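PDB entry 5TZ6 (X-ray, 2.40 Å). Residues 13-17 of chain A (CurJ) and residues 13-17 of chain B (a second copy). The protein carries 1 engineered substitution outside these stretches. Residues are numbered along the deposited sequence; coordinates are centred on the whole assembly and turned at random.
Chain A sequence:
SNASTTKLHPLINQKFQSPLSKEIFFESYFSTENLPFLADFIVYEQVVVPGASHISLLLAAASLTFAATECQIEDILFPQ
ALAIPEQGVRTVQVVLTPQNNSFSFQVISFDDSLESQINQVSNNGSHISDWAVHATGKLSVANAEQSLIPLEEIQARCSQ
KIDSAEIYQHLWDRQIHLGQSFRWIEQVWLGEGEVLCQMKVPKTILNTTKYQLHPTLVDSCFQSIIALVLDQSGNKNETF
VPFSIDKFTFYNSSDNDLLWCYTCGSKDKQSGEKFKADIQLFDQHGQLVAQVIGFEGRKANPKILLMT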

# COMPACT_ATOMS: atom_id res chain seq x y z
N ASN A 13 -4.14 3.80 -7.31
CA ASN A 13 -3.67 2.46 -7.61
C ASN A 13 -3.89 1.51 -6.43
O ASN A 13 -4.44 0.42 -6.60
N GLN A 14 -3.48 1.90 -5.22
CA GLN A 14 -3.68 1.00 -4.10
C GLN A 14 -4.03 1.79 -2.85
O GLN A 14 -3.74 2.98 -2.74
N LYS A 15 -4.69 1.10 -1.92
CA LYS A 15 -5.00 1.62 -0.60
C LYS A 15 -4.30 0.76 0.44
O LYS A 15 -4.23 -0.46 0.30
N PHE A 16 -3.78 1.40 1.49
CA PHE A 16 -3.11 0.67 2.55
C PHE A 16 -3.54 1.20 3.91
O PHE A 16 -3.54 2.42 4.14
N GLN A 17 -3.89 0.28 4.80
CA GLN A 17 -4.07 0.59 6.20
C GLN A 17 -3.67 -0.62 7.02
O GLN A 17 -3.60 -1.75 6.51
N ASN B 13 2.75 -9.59 -1.48
CA ASN B 13 2.00 -8.99 -2.58
C ASN B 13 2.40 -7.54 -2.80
O ASN B 13 2.64 -7.13 -3.94
N GLN B 14 2.49 -6.74 -1.74
CA GLN B 14 2.80 -5.33 -1.91
C GLN B 14 3.71 -4.85 -0.79
O GLN B 14 3.78 -5.43 0.29
N LYS B 15 4.46 -3.78 -1.09
CA LYS B 15 5.26 -3.07 -0.11
C LYS B 15 4.78 -1.63 -0.04
O LYS B 15 4.43 -1.03 -1.06
N PHE B 16 4.76 -1.06 1.16
CA PHE B 16 4.32 0.31 1.33
C PHE B 16 5.24 1.06 2.29
O PHE B 16 5.55 0.56 3.38
N GLN B 17 5.65 2.26 1.89
CA GLN B 17 6.30 3.19 2.80
C GLN B 17 5.95 4.61 2.35
O GLN B 17 5.53 4.83 1.22

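The strands that begin at Gln14(A) and Gln14(B) cross at 65° between their N-to-C directions, with backbones too far apart for main-chain pairing, so the contact is built mainly from side chains. Strand alternation directs the CA-to-CB bonds of Gln14(A), Gln14(B), Phe16(A) and Phe16(B) toward the partner and those of Lys15(A) and Lys15(B) away.

The aromatic contact joins Phe16(A) and Phe16(B), both with chi1 t and chi2 near 77°. Their planes lie 24° apart and their centroids are separated by 5.0 Å, but the rings are slid so that they barely overlap; CD2 of Phe16(A) and CD2 of Phe16(B) approach to 3.5 Å. This offset places CB of Phe16(A) and CB of Phe16(B) each over a face of the other's ring, 4.3 Å from its centroid, giving reciprocal CH-pi contacts.

The polar contact is formed by Gln14(A) and Gln14(B), whose chi1 p, chi2 t conformations bring their amide groups together. The modelled OE1 atoms of Gln14(A) and Gln14(B) lie 2.9 Å apart; two carboxamide oxygens this close suggest that one amide is turned over in the model, and which one remains open. Each amide also abuts the ring of Phe16(B) or Phe16(A) across the contact obliquely.

Lys15(A) and Lys15(B) extend in chi2–chi4 t conformations, their NZ atoms hydrogen-bonded elsewhere in the structure.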

# COMPACT_ATOMS: atom_id res chain seq x y z
CB ASN A 13 -2.20 2.49 -8.02
CG ASN A 13 -1.99 3.13 -9.39
OD1 ASN A 13 -2.03 4.35 -9.53
ND2 ASN A 13 -1.79 2.29 -10.40
CB GLN A 14 -2.45 0.11 -3.82
CG GLN A 14 -1.29 0.81 -3.14
CD GLN A 14 -0.17 -0.15 -2.79
OE1 GLN A 14 0.25 -0.24 -1.64
NE2 GLN A 14 0.32 -0.87 -3.79
CB LYS A 15 -6.51 1.62 -0.36
CG LYS A 15 -6.93 1.52 1.09
CD LYS A 15 -8.43 1.67 1.24
CE LYS A 15 -8.85 1.70 2.71
NZ LYS A 15 -10.33 1.80 2.86
CB PHE A 16 -1.59 0.76 2.44
CG PHE A 16 -0.88 -0.01 3.52
CD1 PHE A 16 -0.77 -1.38 3.43
CD2 PHE A 16 -0.38 0.64 4.63
CE1 PHE A 16 -0.14 -2.10 4.43
CE2 PHE A 16 0.25 -0.07 5.63
CZ PHE A 16 0.37 -1.45 5.53
CB GLN A 17 -5.51 1.03 6.51
CG GLN A 17 -6.56 -0.02 6.26
CD GLN A 17 -7.95 0.52 6.52
OE1 GLN A 17 -8.77 0.64 5.61
NE2 GLN A 17 -8.23 0.85 7.78
CB ASN B 13 0.50 -9.11 -2.32
CG ASN B 13 0.00 -10.52 -2.47
OD1 ASN B 13 0.19 -11.36 -1.58
ND2 ASN B 13 -0.64 -10.81 -3.59
CB GLN B 14 1.52 -4.49 -1.96
CG GLN B 14 0.83 -4.32 -0.62
CD GLN B 14 -0.42 -3.45 -0.70
OE1 GLN B 14 -0.54 -2.45 -0.00
NE2 GLN B 14 -1.36 -3.85 -1.56
CB LYS B 15 6.75 -3.10 -0.44
CG LYS B 15 7.52 -1.92 0.14
CD LYS B 15 9.02 -2.05 -0.05
CE LYS B 15 9.75 -0.92 0.67
NZ LYS B 15 11.23 -0.98 0.50
CB PHE B 16 2.89 0.39 1.84
CG PHE B 16 2.41 1.80 2.02
CD1 PHE B 16 2.04 2.55 0.91
CD2 PHE B 16 2.36 2.38 3.27
CE1 PHE B 16 1.62 3.85 1.06
CE2 PHE B 16 1.94 3.68 3.42
CZ PHE B 16 1.57 4.42 2.31
CB GLN B 17 7.81 2.98 2.85
CG GLN B 17 8.54 3.23 1.55
CD GLN B 17 10.02 2.92 1.66
OE1 GLN B 17 10.53 2.02 1.00
NE2 GLN B 17 10.71 3.65 2.53